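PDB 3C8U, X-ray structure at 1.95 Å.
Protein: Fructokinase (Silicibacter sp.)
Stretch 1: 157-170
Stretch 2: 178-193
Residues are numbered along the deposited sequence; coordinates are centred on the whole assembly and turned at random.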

# COMPACT_ATOMS: atom_id res chain seq x y z
N PRO A 157 1.53 0.37 -16.46
CA PRO A 157 1.07 -0.66 -17.39
C PRO A 157 1.48 -2.07 -17.00
O PRO A 157 2.56 -2.32 -16.46
N MSE A 158 0.59 -2.99 -17.32
CA MSE A 158 0.77 -4.40 -17.01
C MSE A 158 2.10 -4.94 -17.52
O MSE A 158 2.72 -5.80 -16.87
N ALA A 159 2.51 -4.43 -18.68
CA ALA A 159 3.72 -4.90 -19.33
C ALA A 159 4.92 -4.49 -18.50
O ALA A 159 5.87 -5.24 -18.30
N ASP A 160 4.82 -3.29 -17.97
CA ASP A 160 5.92 -2.73 -17.19
C ASP A 160 5.99 -3.46 -15.83
O ASP A 160 7.07 -3.77 -15.30
N LEU A 161 4.81 -3.74 -15.28
CA LEU A 161 4.76 -4.46 -13.97
C LEU A 161 5.45 -5.80 -14.10
O LEU A 161 6.19 -6.26 -13.22
N GLU A 162 5.19 -6.43 -15.23
CA GLU A 162 5.70 -7.78 -15.46
C GLU A 162 7.22 -7.79 -15.50
O GLU A 162 7.87 -8.58 -14.85
N ALA A 163 7.76 -6.89 -16.31
CA ALA A 163 9.22 -6.76 -16.46
C ALA A 163 9.86 -6.49 -15.13
O ALA A 163 10.92 -7.00 -14.81
N ARG A 164 9.18 -5.70 -14.32
CA ARG A 164 9.76 -5.30 -13.03
C ARG A 164 9.73 -6.44 -12.06
O ARG A 164 10.67 -6.66 -11.30
N LEU A 165 8.66 -7.22 -12.15
CA LEU A 165 8.51 -8.41 -11.31
C LEU A 165 9.50 -9.50 -11.69
O LEU A 165 10.04 -10.18 -10.83
N VAL A 166 9.77 -9.64 -12.98
CA VAL A 166 10.73 -10.68 -13.41
C VAL A 166 12.11 -10.31 -12.87
O VAL A 166 12.80 -11.14 -12.30
N GLN A 167 12.47 -9.05 -13.01
CA GLN A 167 13.75 -8.56 -12.48
C GLN A 167 13.86 -8.83 -10.98
O GLN A 167 14.92 -9.26 -10.48
N ARG A 168 12.75 -8.64 -10.30
CA ARG A 168 12.71 -8.86 -8.84
C ARG A 168 13.15 -10.27 -8.55
O ARG A 168 14.01 -10.52 -7.72
N TRP A 169 12.59 -11.19 -9.30
CA TRP A 169 12.81 -12.60 -9.06
C TRP A 169 14.19 -13.02 -9.54
O TRP A 169 14.81 -13.96 -9.01
N LEU A 170 14.71 -12.27 -10.51
CA LEU A 170 16.05 -12.51 -11.03
C LEU A 170 17.05 -12.12 -9.93
O LEU A 170 18.03 -12.81 -9.67
N ALA A 178 12.40 -19.32 -14.57
CA ALA A 178 11.79 -19.46 -13.24
C ALA A 178 11.21 -18.16 -12.76
O ALA A 178 10.18 -18.14 -12.09
N ALA A 179 11.90 -17.07 -13.09
CA ALA A 179 11.53 -15.75 -12.60
C ALA A 179 10.23 -15.35 -13.29
O ALA A 179 9.31 -14.80 -12.70
N VAL A 180 10.16 -15.68 -14.57
CA VAL A 180 8.95 -15.40 -15.37
C VAL A 180 7.74 -16.19 -14.82
O VAL A 180 6.63 -15.67 -14.66
N ALA A 181 7.99 -17.46 -14.52
CA ALA A 181 6.91 -18.36 -14.08
C ALA A 181 6.37 -17.88 -12.75
O ALA A 181 5.17 -17.83 -12.49
N ARG A 182 7.31 -17.47 -11.91
CA ARG A 182 6.98 -17.07 -10.54
C ARG A 182 6.13 -15.82 -10.60
O ARG A 182 5.09 -15.71 -9.95
N ALA A 183 6.59 -14.88 -11.40
CA ALA A 183 5.92 -13.58 -11.52
C ALA A 183 4.54 -13.71 -12.15
O ALA A 183 3.59 -13.02 -11.77
N GLN A 184 4.47 -14.58 -13.15
CA GLN A 184 3.25 -14.76 -13.96
C GLN A 184 2.22 -15.46 -13.10
O GLN A 184 1.01 -15.43 -13.32
N GLY A 185 2.71 -16.07 -12.05
CA GLY A 185 1.83 -16.72 -11.14
C GLY A 185 1.17 -15.61 -10.33
O GLY A 185 0.56 -14.67 -10.84
N ASN A 186 1.35 -15.76 -9.04
CA ASN A 186 0.76 -14.90 -8.00
C ASN A 186 0.73 -13.40 -8.32
O ASN A 186 -0.33 -12.80 -8.57
N ASP A 187 1.90 -12.79 -8.21
CA ASP A 187 2.02 -11.32 -8.29
C ASP A 187 1.18 -10.76 -9.44
O ASP A 187 0.42 -9.79 -9.26
N LEU A 188 1.28 -11.40 -10.61
CA LEU A 188 0.66 -10.86 -11.84
C LEU A 188 -0.84 -11.12 -11.84
O LEU A 188 -1.61 -10.32 -12.35
N ALA A 189 -1.23 -12.23 -11.22
CA ALA A 189 -2.65 -12.56 -11.08
C ALA A 189 -3.29 -11.51 -10.18
O ALA A 189 -4.42 -11.06 -10.40
N ASN A 190 -2.53 -11.10 -9.18
CA ASN A 190 -3.01 -10.07 -8.22
C ASN A 190 -3.13 -8.72 -8.92
O ASN A 190 -4.08 -7.97 -8.74
N ALA A 191 -2.12 -8.44 -9.73
CA ALA A 191 -2.07 -7.17 -10.49
C ALA A 191 -3.30 -7.10 -11.36
O ALA A 191 -3.93 -6.08 -11.49
N ARG A 192 -3.66 -8.26 -11.88
CA ARG A 192 -4.78 -8.39 -12.80
C ARG A 192 -6.11 -8.21 -12.05
O ARG A 192 -7.01 -7.49 -12.52
N ALA A 193 -6.22 -8.85 -10.89
CA ALA A 193 -7.44 -8.73 -10.03
C ALA A 193 -7.66 -7.27 -9.63
O ALA A 193 -8.80 -6.76 -9.54

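The helix of 158-170 packs against a helical stretch that breaks at Gly185, so its partners come from two segments, 178-184 and 186-193. The backbones close in toward the later residues of stretch 1: CA of Met158 lies 7.6 Å from CA of Ala191, whereas CA of Trp169 lies only 4.9 Å from CA of Ala179. Ala179 and Ala183 allow close approach near Trp169 and Leu165, while Leu188 and Met158 reach across the wider part.

Trp169 is the main knob. Its CA-to-CB bond points toward the partner, and chi1 m with chi2 at 105° lays the indole among Ala179, Arg182, Ala183 and Asp187. Ala179 CB sits 3.6 Å from Trp169 CB, where the two backbones are nearest. Arg182 covers one face of the ring: with chi1 t and chi2 p, its CG comes 3.6 Å from the centroid of the six-membered ring, nearly along the normal, a CH-pi contact. The guanidinium then turns a face to Trp169 CH2, with Arg182 NH2 3.4 Å from that atom. At the ring edge, Asp187 OD2 approaches Trp169 NE1 at 3.5 Å, near the ring plane.

That same carboxylate oxygen takes the charged partner. Arg168 starts sideways, but an extended chi1 t, chi2 t and a chi3 of 102° carry its end across, where NH2 donates to Asp187 OD2 at 2.7 Å in a hydrogen-bonded salt bridge. Asp187 itself points toward the first helix with chi1 m, and its CB also rests 3.7 Å from Leu165 CD1.

The apolar seam lies between this salt bridge and the Glu162-Gln184 pair described below. Leu165, in the common m,t rotamer, sets its CB 3.8 Å from Ala183 CB and its CD1 3.8 Å from Leu188 CD2. Val166, chi1 t, meets Val180 through the two CG2 atoms at 3.8 Å and reaches Ala179 CB with CG1 at 3.9 Å. Leu188 has an off-well chi1 of -97°; its CD2 is an unusually short 3.2 Å from CE of Met158, a selenomethionine, and its CD1 is 3.5 Å from Glu162 CG. In Met158, chi1 m and chi2 m place SE 3.9 Å from Ala191 CB, and an off-well chi3 of -15° sets CE against Leu188 CD2; Leu161 CD1 reaches Ala191 CB at 4.0 Å.

Glu162 extends through t,t past Leu188, so its aliphatic part packs while OE2 accepts a hydrogen bond from Gln184 NE2 at 2.8 Å. The rule is an apolar centre with a polar pair near each side.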

# COMPACT_ATOMS: atom_id res chain seq x y z
CB PRO A 157 1.74 -0.26 -18.70
CG PRO A 157 2.02 1.21 -18.56
CD PRO A 157 2.36 1.39 -17.13
CB MSE A 158 -0.36 -5.25 -17.58
CG MSE A 158 -1.58 -5.28 -16.70
SE MSE A 158 -1.26 -6.35 -15.09
CE MSE A 158 0.34 -7.27 -15.58
CB ALA A 159 3.83 -4.35 -20.77
CB ASP A 160 5.77 -1.21 -17.03
CG ASP A 160 5.86 -0.47 -18.37
OD1 ASP A 160 6.38 -1.07 -19.34
OD2 ASP A 160 5.42 0.68 -18.46
CB LEU A 161 3.32 -4.67 -13.49
CG LEU A 161 2.57 -3.44 -13.00
CD1 LEU A 161 1.10 -3.79 -12.63
CD2 LEU A 161 3.28 -2.77 -11.82
CB GLU A 162 5.17 -8.35 -16.78
CG GLU A 162 5.37 -9.83 -16.86
CD GLU A 162 4.68 -10.47 -18.06
OE1 GLU A 162 3.65 -9.94 -18.54
OE2 GLU A 162 5.18 -11.51 -18.52
CB ALA A 163 9.57 -5.65 -17.46
CB ARG A 164 9.03 -4.11 -12.46
CG ARG A 164 9.20 -2.95 -13.33
CD ARG A 164 8.87 -1.71 -12.59
NE ARG A 164 8.56 -0.62 -13.49
CZ ARG A 164 7.82 0.43 -13.16
NH1 ARG A 164 7.29 0.51 -11.94
NH2 ARG A 164 7.60 1.37 -14.06
CB LEU A 165 7.07 -8.93 -11.35
CG LEU A 165 6.11 -8.01 -10.57
CD1 LEU A 165 4.63 -8.31 -10.86
CD2 LEU A 165 6.40 -8.08 -9.10
CB VAL A 166 10.73 -10.92 -14.92
CG1 VAL A 166 11.92 -11.80 -15.36
CG2 VAL A 166 9.41 -11.59 -15.32
CB GLN A 167 13.99 -7.08 -12.77
CG GLN A 167 15.46 -6.65 -12.49
CD GLN A 167 16.50 -7.49 -13.27
OE1 GLN A 167 16.52 -7.49 -14.50
NE2 GLN A 167 17.38 -8.18 -12.53
CB ARG A 168 11.31 -8.59 -8.27
CG ARG A 168 11.12 -9.05 -6.83
CD ARG A 168 10.02 -8.25 -6.13
NE ARG A 168 8.74 -8.96 -6.03
CZ ARG A 168 7.60 -8.38 -5.66
NH1 ARG A 168 7.57 -7.08 -5.39
NH2 ARG A 168 6.48 -9.08 -5.59
CB TRP A 169 11.68 -13.44 -9.66
CG TRP A 169 10.46 -13.24 -8.84
CD1 TRP A 169 9.36 -12.49 -9.15
CD2 TRP A 169 10.25 -13.71 -7.51
NE1 TRP A 169 8.47 -12.50 -8.11
CE2 TRP A 169 8.99 -13.25 -7.09
CE3 TRP A 169 11.01 -14.50 -6.64
CZ2 TRP A 169 8.46 -13.55 -5.82
CZ3 TRP A 169 10.48 -14.81 -5.38
CH2 TRP A 169 9.21 -14.33 -4.99
CB LEU A 170 16.33 -11.73 -12.31
CG LEU A 170 15.74 -12.25 -13.62
CD1 LEU A 170 16.04 -11.27 -14.79
CD2 LEU A 170 16.28 -13.64 -13.90
CB ALA A 178 12.81 -19.99 -12.22
CB ALA A 179 12.64 -14.71 -12.89
CB VAL A 180 9.19 -15.74 -16.87
CG1 VAL A 180 7.84 -15.90 -17.63
CG2 VAL A 180 10.07 -14.66 -17.51
CB ALA A 181 7.40 -19.82 -13.97
CB ARG A 182 8.26 -16.80 -9.75
CG ARG A 182 8.06 -16.46 -8.31
CD ARG A 182 7.54 -17.65 -7.53
NE ARG A 182 7.68 -17.41 -6.10
CZ ARG A 182 8.73 -17.82 -5.38
NH1 ARG A 182 9.71 -18.51 -5.95
NH2 ARG A 182 8.78 -17.55 -4.08
CB ALA A 183 6.76 -12.62 -12.32
CB GLN A 184 3.52 -15.49 -15.29
CG GLN A 184 3.82 -14.50 -16.43
CD GLN A 184 4.29 -15.15 -17.73
OE1 GLN A 184 4.28 -16.37 -17.88
NE2 GLN A 184 4.72 -14.31 -18.70
CB ASN A 186 1.61 -15.13 -6.75
CG ASN A 186 0.94 -14.76 -5.48
OD1 ASN A 186 -0.27 -14.52 -5.39
ND2 ASN A 186 1.76 -14.72 -4.42
CB ASP A 187 3.47 -10.87 -8.40
CG ASP A 187 4.20 -10.92 -7.06
OD1 ASP A 187 3.53 -10.79 -6.02
OD2 ASP A 187 5.44 -11.07 -7.04
CB LEU A 188 1.29 -11.39 -13.15
CG LEU A 188 2.38 -10.55 -13.86
CD1 LEU A 188 2.41 -10.96 -15.35
CD2 LEU A 188 2.21 -9.02 -13.74
CB ALA A 189 -2.85 -13.99 -10.48
CB ASN A 190 -2.08 -9.97 -7.00
CG ASN A 190 -2.14 -11.23 -6.12
OD1 ASN A 190 -3.11 -12.00 -6.17
ND2 ASN A 190 -1.07 -11.48 -5.39
CB ALA A 191 -0.79 -7.05 -11.33
CB ARG A 192 -4.71 -9.76 -13.52
CG ARG A 192 -5.33 -9.82 -14.89
CD ARG A 192 -4.63 -10.85 -15.84
NE ARG A 192 -4.23 -12.08 -15.17
CZ ARG A 192 -2.96 -12.44 -14.96
NH1 ARG A 192 -1.96 -11.66 -15.39
NH2 ARG A 192 -2.68 -13.58 -14.34
CB ALA A 193 -7.31 -9.62 -8.74